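Local coordinates for jacalin-type lectin domain-containing protein (PDB 7KMU) that binds mannose-type sugars as a member of the jacalin-related lectins, and shows antiviral and mitogenic activity, at residues M20-R25 and F44-L49; G34-A39 and G129-A134; G123-A128 and G136-P141. All coordinates share one frame; numbering follows the deposited sequence. Where two conformers were deposited one is given.

Contact 1: M20-R25 and F44-L49; sequences MGPAYR and FTRYGL
The Phe44 ring takes the tip of Met20 on one face: CE of Met20 stands 3.8 Å from the centroid of the Phe44 ring, a CH-pi contact displaced toward the rim. SD approaches the ring obliquely, in a Met-aromatic contact, and Met20 CG closes on Phe44 CE1 at 3.4 Å. Met20 starts with CG anti to the backbone N (chi1 -169°) and bends at its last torsion, which brings the methyl over the ring. CE2 of the same ring covers one face of the Arg46 guanidinium, whose edge points at two loop carbonyls. Thr45 CB lies over one face of the Arg25 guanidinium. Arg46 NH1 and NH2 both bond Met20 O, NH1 at 2.9 Å and NH2 at a more bent 3.2 Å. NH1 gives a further bond to Pro22 O (2.8 Å). Both oxygens lie close to the guanidinium plane, but NH1 sits well above the carbonyl plane of Pro22. Ala23 CB fills in beside Phe44 CB. Farther along, Tyr24 and Arg25 both oppose Thr45 in a classic beta bulge: Thr45 N reaches Arg25 O at 2.8 Å, while Thr45 O takes Arg25 N and, weakly, Tyr24 N. Asp27 joins the pair, salt-bridged to Arg25 NE and hydrogen-bonded to Thr45 OG1. Beyond it, a type I' turn from Arg46 to Leu49 reverses the chain into strand 49-56. With three N-H bonds on two carbonyls, the Arg46 guanidinium ties the loop before strand 25-33 to strand 37-46, alongside loop backbone bonds to Phe124 and Ala122, and its charge is probably tempered by those carbonyl dipoles.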
ATOM      1  N   MET B  20     -14.474  -7.944  -6.125  1.00 10.62           N
ATOM      2  CA  MET B  20     -15.582  -8.078  -5.183  1.00 11.16           C
ATOM      3  C   MET B  20     -16.358  -6.759  -5.059  1.00 14.72           C
ATOM      4  O   MET B  20     -17.539  -6.761  -4.685  1.00 14.02           O
ATOM      5  CB  MET B  20     -14.926  -8.398  -3.820  1.00 14.19           C
ATOM      6  CG  MET B  20     -15.827  -8.831  -2.753  1.00 16.83           C
ATOM      7  SD  MET B  20     -14.950  -8.543  -1.187  1.00 14.86           S
ATOM      8  CE  MET B  20     -16.060  -7.358  -0.487  1.00 13.38           C
ATOM      9  N   GLY B  21     -15.669  -5.647  -5.316  1.00 12.05           N
ATOM     10  CA  GLY B  21     -16.188  -4.313  -5.073  1.00 11.75           C
ATOM     11  C   GLY B  21     -16.077  -3.963  -3.591  1.00 13.82           C
ATOM     12  O   GLY B  21     -15.702  -4.802  -2.764  1.00 12.33           O
ATOM     13  N   PRO B  22     -16.402  -2.715  -3.205  1.00 11.87           N
ATOM     14  CA  PRO B  22     -16.358  -2.352  -1.785  1.00 11.75           C
ATOM     15  C   PRO B  22     -17.620  -2.855  -1.078  1.00 14.46           C
ATOM     16  O   PRO B  22     -18.686  -2.915  -1.691  1.00 14.69           O
ATOM     17  CB  PRO B  22     -16.320  -0.822  -1.821  1.00 14.39           C
ATOM     18  CG  PRO B  22     -17.038  -0.457  -3.070  1.00 18.19           C
ATOM     19  CD  PRO B  22     -16.863  -1.595  -4.049  1.00 14.34           C
ATOM     20  N   ALA B  23     -17.518  -3.183   0.193  1.00 12.08           N
ATOM     21  CA  ALA B  23     -18.695  -3.663   0.896  1.00 13.15           C
ATOM     22  C   ALA B  23     -19.016  -2.765   2.053  1.00 16.28           C
ATOM     23  O   ALA B  23     -18.123  -2.120   2.612  1.00 16.02           O
ATOM     24  CB  ALA B  23     -18.441  -5.062   1.402  1.00 14.01           C
ATOM     25  N   TYR B  24     -20.298  -2.764   2.470  1.00 14.12           N
ATOM     26  CA  TYR B  24     -20.698  -2.027   3.659  1.00 14.63           C
ATOM     27  C   TYR B  24     -20.067  -2.704   4.886  1.00 16.69           C
ATOM     28  O   TYR B  24     -19.575  -2.025   5.796  1.00 16.64           O
ATOM     29  CB  TYR B  24     -22.231  -2.022   3.782  1.00 16.64           C
ATOM     30  CG  TYR B  24     -22.717  -1.137   4.908  1.00 22.22           C
ATOM     31  CD1 TYR B  24     -22.784   0.244   4.754  1.00 24.64           C
ATOM     32  CD2 TYR B  24     -23.093  -1.680   6.134  1.00 24.50           C
ATOM     33  CE1 TYR B  24     -23.204   1.068   5.797  1.00 26.81           C
ATOM     34  CE2 TYR B  24     -23.514  -0.865   7.186  1.00 26.04           C
ATOM     35  CZ  TYR B  24     -23.576   0.509   7.008  1.00 34.39           C
ATOM     36  OH  TYR B  24     -24.010   1.329   8.023  1.00 38.42           O
ATOM     37  N   ARG B  25     -20.066  -4.058   4.884  1.00 12.62           N
ATOM     38  CA  ARG B  25     -19.502  -4.857   5.964  0.50 12.30           C
ATOM     39  C   ARG B  25     -18.913  -6.158   5.417  1.00 15.03           C
ATOM     40  O   ARG B  25     -19.545  -6.830   4.597  1.00 12.98           O
ATOM     41  CB  ARG B  25     -20.604  -5.172   6.985  0.50 12.78           C
ATOM     42  CG  ARG B  25     -20.119  -5.657   8.355  0.50 21.56           C
ATOM     43  CD  ARG B  25     -21.290  -5.865   9.304  0.50 26.89           C
ATOM     44  NE  ARG B  25     -22.132  -6.978   8.865  0.50 30.99           N
ATOM     45  CZ  ARG B  25     -23.304  -6.855   8.248  0.50 37.85           C
ATOM     46  NH1 ARG B  25     -23.964  -7.930   7.851  0.50 15.58           N
ATOM     47  NH2 ARG B  25     -23.819  -5.650   8.018  0.50 28.00           N
ATOM     48  N   PHE B  44     -19.731 -10.987   2.458  1.00  9.41           N
ATOM     49  CA  PHE B  44     -19.889  -9.576   2.718  1.00  9.25           C
ATOM     50  C   PHE B  44     -21.313  -9.118   2.501  1.00 11.90           C
ATOM     51  O   PHE B  44     -22.068  -9.772   1.776  1.00 11.83           O
ATOM     52  CB  PHE B  44     -18.923  -8.777   1.824  1.00 10.53           C
ATOM     53  CG  PHE B  44     -19.155  -8.986   0.351  1.00 10.74           C
ATOM     54  CD1 PHE B  44     -18.542 -10.037  -0.325  1.00 12.10           C
ATOM     55  CD2 PHE B  44     -19.974  -8.121  -0.372  1.00 13.85           C
ATOM     56  CE1 PHE B  44     -18.775 -10.245  -1.687  1.00 13.97           C
ATOM     57  CE2 PHE B  44     -20.209  -8.331  -1.732  1.00 16.01           C
ATOM     58  CZ  PHE B  44     -19.582  -9.370  -2.387  1.00 13.71           C
ATOM     59  N   THR B  45     -21.639  -7.955   3.068  1.00  9.51           N
ATOM     60  CA  THR B  45     -22.973  -7.368   2.999  1.00  9.68           C
ATOM     61  C   THR B  45     -22.932  -5.991   2.357  1.00 12.92           C
ATOM     62  O   THR B  45     -22.069  -5.168   2.680  1.00 12.90           O
ATOM     63  CB  THR B  45     -23.602  -7.352   4.386  1.00 12.62           C
ATOM     64  OG1 THR B  45     -23.681  -8.695   4.870  1.00 13.68           O
ATOM     65  CG2 THR B  45     -25.022  -6.751   4.377  1.00 13.70           C
ATOM     66  N   ARG B  46     -23.883  -5.745   1.449  1.00 10.47           N
ATOM     67  CA  ARG B  46     -23.984  -4.508   0.694  1.00 10.94           C
ATOM     68  C   ARG B  46     -25.440  -4.411   0.201  1.00 12.02           C
ATOM     69  O   ARG B  46     -25.962  -5.392  -0.313  1.00 11.33           O
ATOM     70  CB  ARG B  46     -22.995  -4.648  -0.503  1.00 15.52           C
ATOM     71  CG  ARG B  46     -22.904  -3.513  -1.488  1.00 25.83           C
ATOM     72  CD  ARG B  46     -21.674  -3.664  -2.375  1.00 22.50           C
ATOM     73  NE  ARG B  46     -21.699  -4.797  -3.311  1.00 20.12           N
ATOM     74  CZ  ARG B  46     -20.605  -5.427  -3.740  1.00 21.46           C
ATOM     75  NH1 ARG B  46     -19.409  -5.088  -3.277  1.00 15.79           N
ATOM     76  NH2 ARG B  46     -20.702  -6.426  -4.605  1.00 23.06           N
ATOM     77  N   TYR B  47     -26.100  -3.250   0.392  1.00 10.81           N
ATOM     78  CA  TYR B  47     -27.465  -3.004  -0.127  1.00  9.84           C
ATOM     79  C   TYR B  47     -28.508  -4.047   0.332  1.00 14.20           C
ATOM     80  O   TYR B  47     -29.402  -4.430  -0.441  1.00 14.02           O
ATOM     81  CB  TYR B  47     -27.435  -2.861  -1.664  1.00 10.50           C
ATOM     82  CG  TYR B  47     -26.392  -1.884  -2.165  1.00 10.86           C
ATOM     83  CD1 TYR B  47     -26.236  -0.633  -1.574  1.00 13.17           C
ATOM     84  CD2 TYR B  47     -25.602  -2.185  -3.266  1.00 11.54           C
ATOM     85  CE1 TYR B  47     -25.274   0.268  -2.029  1.00 13.81           C
ATOM     86  CE2 TYR B  47     -24.653  -1.278  -3.749  1.00 12.95           C
ATOM     87  CZ  TYR B  47     -24.502  -0.050  -3.130  1.00 15.22           C
ATOM     88  OH  TYR B  47     -23.557   0.839  -3.599  1.00 14.53           O
ATOM     89  N   GLY B  48     -28.387  -4.459   1.594  1.00 12.31           N
ATOM     90  CA  GLY B  48     -29.312  -5.404   2.216  1.00 12.15           C
ATOM     91  C   GLY B  48     -29.145  -6.847   1.796  1.00 14.08           C
ATOM     92  O   GLY B  48     -30.005  -7.679   2.107  1.00 13.07           O
ATOM     93  N   LEU B  49     -28.038  -7.161   1.103  1.00 10.38           N
ATOM     94  CA  LEU B  49     -27.746  -8.490   0.586  1.00  9.90           C
ATOM     95  C   LEU B  49     -26.409  -8.993   1.070  1.00 12.94           C
ATOM     96  O   LEU B  49     -25.406  -8.276   0.960  1.00 13.07           O
ATOM     97  CB  LEU B  49     -27.745  -8.462  -0.953  1.00 10.53           C
ATOM     98  CG  LEU B  49     -29.135  -8.341  -1.590  1.00 15.99           C
ATOM     99  CD1 LEU B  49     -29.070  -7.608  -2.915  1.00 18.48           C
ATOM    100  CD2 LEU B  49     -29.759  -9.703  -1.775  1.00 18.45           C
TER

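Contact 2: G34-A39 and G129-A134. With EDO (1,2-ethanediol), chain E.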
ATOM      1  N   GLY B  34      -1.427 -23.676   1.302  1.00 11.22           N
ATOM      2  CA  GLY B  34      -0.496 -24.778   1.538  1.00 11.78           C
ATOM      3  C   GLY B  34       0.883 -24.179   1.409  1.00 14.52           C
ATOM      4  O   GLY B  34       1.261 -23.311   2.209  1.00 14.63           O
ATOM      5  N   ASP B  35       1.599 -24.530   0.339  1.00 12.24           N
ATOM      6  CA  ASP B  35       2.873 -23.880   0.024  1.00 12.10           C
ATOM      7  C   ASP B  35       2.584 -22.391  -0.278  1.00 13.44           C
ATOM      8  O   ASP B  35       3.388 -21.523   0.046  1.00 12.31           O
ATOM      9  CB  ASP B  35       3.489 -24.472  -1.256  1.00 15.02           C
ATOM     10  CG  ASP B  35       4.097 -25.858  -1.154  1.00 25.95           C
ATOM     11  OD1 ASP B  35       4.408 -26.289  -0.027  1.00 26.05           O
ATOM     12  OD2 ASP B  35       4.278 -26.502  -2.212  1.00 31.99           O
ATOM     13  N   ILE B  36       1.459 -22.121  -0.977  1.00 10.66           N
ATOM     14  CA  ILE B  36       1.113 -20.778  -1.431  1.00  8.73           C
ATOM     15  C   ILE B  36      -0.358 -20.462  -1.126  1.00 10.13           C
ATOM     16  O   ILE B  36      -1.020 -21.261  -0.451  1.00  9.92           O
ATOM     17  CB  ILE B  36       1.476 -20.625  -2.955  1.00 10.54           C
ATOM     18  CG1 ILE B  36       0.887 -21.775  -3.820  1.00 10.73           C
ATOM     19  CG2 ILE B  36       3.000 -20.590  -3.148  1.00 10.68           C
ATOM     20  CD1 ILE B  36      -0.662 -21.737  -4.048  1.00 13.34           C
ATOM     21  N   ILE B  37      -0.877 -19.310  -1.614  1.00  8.19           N
ATOM     22  CA  ILE B  37      -2.277 -18.946  -1.405  1.00  7.32           C
ATOM     23  C   ILE B  37      -3.126 -19.483  -2.560  1.00  9.56           C
ATOM     24  O   ILE B  37      -3.056 -18.969  -3.678  1.00  9.36           O
ATOM     25  CB  ILE B  37      -2.449 -17.417  -1.210  1.00  9.16           C
ATOM     26  CG1 ILE B  37      -1.540 -16.886  -0.071  1.00  8.59           C
ATOM     27  CG2 ILE B  37      -3.917 -17.088  -0.951  1.00  9.40           C
ATOM     28  CD1 ILE B  37      -1.740 -17.605   1.344  1.00 10.18           C
ATOM     29  N   ASP B  38      -3.890 -20.538  -2.287  1.00  8.76           N
ATOM     30  CA  ASP B  38      -4.733 -21.173  -3.295  1.00  8.19           C
ATOM     31  C   ASP B  38      -6.000 -20.389  -3.570  1.00 10.98           C
ATOM     32  O   ASP B  38      -6.433 -20.308  -4.723  1.00  9.58           O
ATOM     33  CB  ASP B  38      -5.141 -22.566  -2.810  1.00  9.84           C
ATOM     34  CG  ASP B  38      -3.967 -23.510  -2.735  1.00 12.16           C
ATOM     35  OD1 ASP B  38      -3.299 -23.545  -1.673  1.00 12.63           O
ATOM     36  OD2 ASP B  38      -3.694 -24.188  -3.744  1.00 13.46           O
ATOM     37  N   ALA B  39      -6.624 -19.854  -2.516  1.00  8.35           N
ATOM     38  CA  ALA B  39      -7.905 -19.191  -2.674  1.00  8.75           C
ATOM     39  C   ALA B  39      -8.239 -18.246  -1.546  1.00 10.79           C
ATOM     40  O   ALA B  39      -7.733 -18.372  -0.421  1.00  9.46           O
ATOM     41  CB  ALA B  39      -9.006 -20.253  -2.786  1.00  9.78           C
ATOM     42  N   GLY B 129      -6.538 -17.995 -10.791  1.00  9.45           N
ATOM     43  CA  GLY B 129      -6.726 -19.114 -11.710  1.00  9.16           C
ATOM     44  C   GLY B 129      -6.750 -20.356 -10.842  1.00 11.54           C
ATOM     45  O   GLY B 129      -7.698 -20.548 -10.074  1.00 13.03           O
ATOM     46  N   SER B 130      -5.663 -21.146 -10.870  1.00  8.96           N
ATOM     47  CA  SER B 130      -5.522 -22.274  -9.948  1.00  7.95           C
ATOM     48  C   SER B 130      -5.280 -21.714  -8.540  1.00 10.39           C
ATOM     49  O   SER B 130      -5.656 -22.335  -7.539  1.00  9.92           O
ATOM     50  CB  SER B 130      -4.302 -23.111 -10.308  1.00  9.80           C
ATOM     51  OG  SER B 130      -4.285 -23.391 -11.699  1.00  9.87           O
ATOM     52  N   PHE B 131      -4.600 -20.551  -8.479  1.00  8.45           N
ATOM     53  CA  PHE B 131      -4.214 -19.915  -7.215  1.00  7.24           C
ATOM     54  C   PHE B 131      -4.548 -18.435  -7.218  1.00 10.52           C
ATOM     55  O   PHE B 131      -5.138 -17.938  -8.182  1.00  9.94           O
ATOM     56  CB  PHE B 131      -2.694 -20.097  -6.992  1.00  8.86           C
ATOM     57  CG  PHE B 131      -2.166 -21.466  -7.359  1.00  8.64           C
ATOM     58  CD1 PHE B 131      -2.641 -22.609  -6.723  1.00 10.38           C
ATOM     59  CD2 PHE B 131      -1.207 -21.612  -8.351  1.00  9.72           C
ATOM     60  CE1 PHE B 131      -2.178 -23.879  -7.090  1.00 10.98           C
ATOM     61  CE2 PHE B 131      -0.730 -22.888  -8.703  1.00 11.50           C
ATOM     62  CZ  PHE B 131      -1.239 -24.006  -8.085  1.00 10.18           C
ATOM     63  N   ILE B 132      -4.135 -17.716  -6.151  1.00  7.91           N
ATOM     64  CA  ILE B 132      -4.299 -16.268  -6.135  1.00  7.11           C
ATOM     65  C   ILE B 132      -3.044 -15.656  -6.755  1.00  9.76           C
ATOM     66  O   ILE B 132      -1.996 -15.591  -6.110  1.00  8.98           O
ATOM     67  CB  ILE B 132      -4.585 -15.714  -4.715  1.00  8.84           C
ATOM     68  CG1 ILE B 132      -5.895 -16.297  -4.141  1.00  8.56           C
ATOM     69  CG2 ILE B 132      -4.613 -14.165  -4.712  1.00  8.69           C
ATOM     70  CD1 ILE B 132      -7.215 -16.006  -5.015  1.00  9.71           C
ATOM     71  N   ASP B 133      -3.139 -15.227  -8.029  1.00  7.89           N
ATOM     72  CA  ASP B 133      -2.013 -14.618  -8.737  1.00  7.31           C
ATOM     73  C   ASP B 133      -1.690 -13.241  -8.187  1.00  9.76           C
ATOM     74  O   ASP B 133      -0.521 -12.857  -8.134  1.00  9.54           O
ATOM     75  CB  ASP B 133      -2.361 -14.463 -10.229  1.00  8.73           C
ATOM     76  CG  ASP B 133      -2.559 -15.800 -10.919  1.00 12.39           C
ATOM     77  OD1 ASP B 133      -3.631 -16.417 -10.721  1.00 10.97           O
ATOM     78  OD2 ASP B 133      -1.631 -16.239 -11.628  1.00 12.92           O
ATOM     79  N   ALA B 134      -2.735 -12.463  -7.859  1.00  7.81           N
ATOM     80  CA  ALA B 134      -2.559 -11.077  -7.425  1.00  7.52           C
ATOM     81  C   ALA B 134      -3.706 -10.632  -6.553  1.00  8.98           C
ATOM     82  O   ALA B 134      -4.818 -11.177  -6.643  1.00  8.32           O
ATOM     83  CB  ALA B 134      -2.457 -10.165  -8.642  1.00  8.36           C
TER
HETATM   84  C1  EDO E 201      -2.295 -19.566 -11.342  1.00 12.30           C
HETATM   85  O1  EDO E 201      -3.525 -19.108 -10.774  1.00 11.27           O
HETATM   86  C2  EDO E 201      -2.347 -19.583 -12.890  1.00 15.04           C
HETATM   87  O2  EDO E 201      -2.429 -18.270 -13.410  1.00 18.45           O
HETATM   88  O   HOH W   1      -5.583 -24.406  -5.645  1.00 14.57           O
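Ser130 meets Asp38 through a water, which donates to Ser130 O at 2.8 Å and to Asp38 OD2 at 2.7 Å. Next, Phe131 lies across the end of Ile36, whose CD1 comes to 3.4 Å from Phe131 CD1. Ile36 CG1 stands between its backbone N and carbonyl carbon (chi1 51°), and from there the chain crosses the phenyl side chain at about a right angle. Asp38 runs alongside Phe131 and brings OD2 to the ring's edge, 3.5 Å from Phe131 CD1, with the carboxylate turned steeply against the ring plane. On the backbone, Phe131 CA makes a C-H...O contact with Asp38 O. Both segments carry the GXXXD sequence, Gly34 to Asp38 and Gly129 to Asp133, which forms sugar-binding loops in mannose-specific relatives and probably does so here; the two loops lie side by side at one end of the beta-prism fold. Ile132 follows, its N bonded to Ile37 O at 3.0 Å, almost straight (172°). Strands 37-39 and 132-134 run at 107° to each other, and this bond ties two different sheets of the prism. Ile132 CG1 packs on Ile37 CG2 at 3.8 Å and also rests on Ala39 CA, with Tyr55 of strand 49-56 touching the same isoleucine. Asp133, which does not touch segment 34-39, holds 1,2-ethanediol, probably from the crystallisation liquor: O1 donates to Asp133 OD1 (2.7 Å) and O2 to Asp133 OD2 (2.8 Å), and Phe131 N bonds O1, an arrangement consistent with the way such a loop would hold sugar hydroxyls.

Contact 3: G123-A128 and G136-P141; sequences GFFGRA and GVYLMP
Phe125 lays its ring over the backbone of Gly136, with Gly136 CA 3.9 Å from the ring centroid, a CH-pi contact over the face but offset toward the rim. The two segments belong to the antiparallel hairpin of strands 118-128 and 132-140, in the middle of one sheet of the beta-prism fold. Phe125 CG stands between its backbone N and carbonyl carbon (chi1 64°), which swings the ring across to the other strand, and Gly136, having no side chain, lets it lie close. The edge of this ring points at the face of Tyr138 in an offset edge-to-face pair, centroids of Phe125 and Tyr138 5.9 Å apart and planes at 77°. Tyr138 OH is held by Asp19, while Phe125 also packs on Ala117 of the second subunit. On the opposite face of the sheet, Phe124 and Val137 lie side by side, with Phe124 CE2 3.6 Å from Val137 CG1. Phe125 and Gly136 form a hydrogen-bonded pair: Phe125 N reaches Gly136 O at 3.1 Å, and Gly136 N reaches Phe125 O at 2.7 Å with a bent N-H...O angle (134°). Gly123 N is buried here without a partner. The carbonyl of the same residue is engaged: Gly123 O accepts from Tyr138 N at 2.9 Å and also takes a C-H...O contact from Val137 CA at 3.3 Å.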
ATOM      1  N   GLY B 123     -12.824  -4.281   1.033  1.00  8.81           N
ATOM      2  CA  GLY B 123     -13.079  -5.171  -0.088  1.00  8.90           C
ATOM      3  C   GLY B 123     -11.793  -5.553  -0.772  1.00 10.11           C
ATOM      4  O   GLY B 123     -10.721  -5.045  -0.428  1.00  9.18           O
ATOM      5  N   PHE B 124     -11.904  -6.442  -1.753  1.00  7.66           N
ATOM      6  CA  PHE B 124     -10.739  -6.999  -2.435  1.00  7.35           C
ATOM      7  C   PHE B 124     -10.947  -7.092  -3.932  1.00 10.10           C
ATOM      8  O   PHE B 124     -12.085  -7.167  -4.417  1.00  9.86           O
ATOM      9  CB  PHE B 124     -10.491  -8.444  -1.917  1.00  8.58           C
ATOM     10  CG  PHE B 124     -10.130  -8.525  -0.453  1.00  9.25           C
ATOM     11  CD1 PHE B 124     -11.119  -8.636   0.516  1.00 11.32           C
ATOM     12  CD2 PHE B 124      -8.804  -8.443  -0.043  1.00 10.35           C
ATOM     13  CE1 PHE B 124     -10.789  -8.655   1.880  1.00 11.64           C
ATOM     14  CE2 PHE B 124      -8.472  -8.493   1.320  1.00 11.89           C
ATOM     15  CZ  PHE B 124      -9.468  -8.598   2.269  1.00 10.74           C
ATOM     16  N   PHE B 125      -9.841  -7.134  -4.660  1.00  7.16           N
ATOM     17  CA  PHE B 125      -9.830  -7.399  -6.089  1.00  7.04           C
ATOM     18  C   PHE B 125      -8.497  -8.071  -6.401  1.00  9.83           C
ATOM     19  O   PHE B 125      -7.620  -8.106  -5.535  1.00  8.70           O
ATOM     20  CB  PHE B 125     -10.037  -6.109  -6.922  1.00  7.84           C
ATOM     21  CG  PHE B 125      -8.940  -5.081  -6.789  1.00  8.13           C
ATOM     22  CD1 PHE B 125      -8.875  -4.247  -5.679  1.00  9.21           C
ATOM     23  CD2 PHE B 125      -7.992  -4.919  -7.793  1.00  8.70           C
ATOM     24  CE1 PHE B 125      -7.864  -3.283  -5.560  1.00  8.82           C
ATOM     25  CE2 PHE B 125      -6.983  -3.957  -7.674  1.00 10.53           C
ATOM     26  CZ  PHE B 125      -6.927  -3.146  -6.553  1.00  8.32           C
ATOM     27  N   GLY B 126      -8.340  -8.606  -7.602  1.00  8.34           N
ATOM     28  CA  GLY B 126      -7.064  -9.234  -7.945  1.00  7.67           C
ATOM     29  C   GLY B 126      -7.142 -10.068  -9.194  1.00  9.86           C
ATOM     30  O   GLY B 126      -7.962  -9.788 -10.073  1.00 10.02           O
ATOM     31  N   ARG B 127      -6.272 -11.079  -9.268  1.00  7.57           N
ATOM     32  CA  ARG B 127      -6.219 -12.032 -10.377  0.50  7.62           C
ATOM     33  C   ARG B 127      -6.174 -13.431  -9.772  1.00 10.82           C
ATOM     34  O   ARG B 127      -5.601 -13.606  -8.693  1.00  9.83           O
ATOM     35  CB  ARG B 127      -4.984 -11.784 -11.251  0.50  8.87           C
ATOM     36  CG  ARG B 127      -4.949 -10.390 -11.898  0.50  9.10           C
ATOM     37  CD  ARG B 127      -3.812 -10.260 -12.889  0.50 12.49           C
ATOM     38  NE  ARG B 127      -4.065 -11.015 -14.118  0.50 12.80           N
ATOM     39  CZ  ARG B 127      -4.577 -10.495 -15.231  0.50 27.84           C
ATOM     40  NH1 ARG B 127      -4.900  -9.208 -15.286  0.50 18.71           N
ATOM     41  NH2 ARG B 127      -4.754 -11.253 -16.304  0.50 18.94           N
ATOM     42  N   ALA B 128      -6.776 -14.412 -10.437  1.00  8.86           N
ATOM     43  CA  ALA B 128      -6.790 -15.784  -9.911  1.00  8.61           C
ATOM     44  C   ALA B 128      -7.021 -16.784 -11.010  1.00 12.04           C
ATOM     45  O   ALA B 128      -7.649 -16.459 -12.013  1.00 12.19           O
ATOM     46  CB  ALA B 128      -7.887 -15.941  -8.858  1.00  9.44           C
ATOM     47  N   GLY B 136      -5.447  -7.028  -4.256  1.00  7.26           N
ATOM     48  CA  GLY B 136      -5.548  -5.607  -3.964  1.00  6.97           C
ATOM     49  C   GLY B 136      -6.719  -5.378  -3.043  1.00  8.01           C
ATOM     50  O   GLY B 136      -7.536  -6.289  -2.816  1.00  7.23           O
ATOM     51  N   VAL B 137      -6.811  -4.156  -2.492  1.00  6.75           N
ATOM     52  CA  VAL B 137      -7.883  -3.826  -1.563  1.00  6.57           C
ATOM     53  C   VAL B 137      -8.580  -2.516  -1.851  1.00  8.28           C
ATOM     54  O   VAL B 137      -7.974  -1.598  -2.406  1.00  7.49           O
ATOM     55  CB  VAL B 137      -7.397  -3.846  -0.083  1.00  9.65           C
ATOM     56  CG1 VAL B 137      -7.060  -5.270   0.377  1.00 10.01           C
ATOM     57  CG2 VAL B 137      -6.217  -2.902   0.148  1.00  9.71           C
ATOM     58  N   TYR B 138      -9.852  -2.426  -1.429  1.00  6.79           N
ATOM     59  CA  TYR B 138     -10.609  -1.182  -1.411  1.00  6.24           C
ATOM     60  C   TYR B 138     -10.383  -0.553  -0.039  1.00  9.38           C
ATOM     61  O   TYR B 138     -10.316  -1.270   0.973  1.00  8.91           O
ATOM     62  CB  TYR B 138     -12.108  -1.466  -1.541  1.00  7.25           C
ATOM     63  CG  TYR B 138     -12.529  -1.762  -2.957  1.00  7.77           C
ATOM     64  CD1 TYR B 138     -12.377  -3.035  -3.499  1.00  8.03           C
ATOM     65  CD2 TYR B 138     -13.055  -0.764  -3.770  1.00  8.39           C
ATOM     66  CE1 TYR B 138     -12.778  -3.318  -4.801  1.00  8.13           C
ATOM     67  CE2 TYR B 138     -13.462  -1.034  -5.073  1.00  9.46           C
ATOM     68  CZ  TYR B 138     -13.314  -2.308  -5.590  1.00  9.94           C
ATOM     69  OH  TYR B 138     -13.711  -2.544  -6.881  1.00 11.46           O
ATOM     70  N   LEU B 139     -10.312   0.783   0.004  1.00  8.01           N
ATOM     71  CA  LEU B 139     -10.131   1.517   1.256  1.00  7.63           C
ATOM     72  C   LEU B 139     -11.285   2.469   1.472  1.00 11.12           C
ATOM     73  O   LEU B 139     -11.821   3.013   0.512  1.00 10.01           O
ATOM     74  CB  LEU B 139      -8.807   2.298   1.283  1.00  7.83           C
ATOM     75  CG  LEU B 139      -7.556   1.440   1.106  1.00 10.79           C
ATOM     76  CD1 LEU B 139      -6.332   2.298   1.024  1.00 11.42           C
ATOM     77  CD2 LEU B 139      -7.383   0.451   2.257  1.00 13.93           C
ATOM     78  N   MET B 140     -11.661   2.667   2.738  1.00 10.41           N
ATOM     79  CA  MET B 140     -12.722   3.595   3.145  1.00 12.38           C
ATOM     80  C   MET B 140     -12.306   4.247   4.443  1.00 17.10           C
ATOM     81  O   MET B 140     -11.552   3.640   5.202  1.00 15.34           O
ATOM     82  CB  MET B 140     -14.014   2.825   3.434  1.00 15.87           C
ATOM     83  CG  MET B 140     -14.670   2.341   2.239  1.00 20.42           C
ATOM     84  SD  MET B 140     -16.238   1.640   2.725  1.00 25.15           S
ATOM     85  CE  MET B 140     -16.700   1.118   1.250  1.00 21.83           C
ATOM     86  N   PRO B 141     -12.808   5.452   4.785  1.00 15.63           N
ATOM     87  CA  PRO B 141     -12.501   5.984   6.119  1.00 16.32           C
ATOM     88  C   PRO B 141     -13.327   5.258   7.182  1.00 20.63           C
ATOM     89  O   PRO B 141     -14.253   4.503   6.857  1.00 19.73           O
ATOM     90  CB  PRO B 141     -12.887   7.469   6.018  1.00 18.38           C
ATOM     91  CG  PRO B 141     -13.794   7.573   4.863  1.00 22.31           C
ATOM     92  CD  PRO B 141     -13.754   6.316   4.052  1.00 18.02           C
TER

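All touching residues of contact 3, a hairpin within one sheet, are buried. Contact 2 is also largely buried but joins two sheets where the probable sugar-binding loops lie; contact 1, on the other side of the chain's centre from contact 2, is only partly buried. Strand 37-46 serves contacts 1 and 2 from its two ends; strand 132-140 serves contacts 2 and 3. Aromatic overlap and regular backbone bonds dominate contact 3; contact 2 rests on isoleucine and phenylalanine packing, one bond between sheets and a bridging water; contact 1 on arginine-to-carbonyl bonds and a Met-aromatic contact. Probable backbone hydrogen bonds, Met20 N to Phe124 O and Arg127 N to Ala134 O, link contact 3 to contacts 1 and 2.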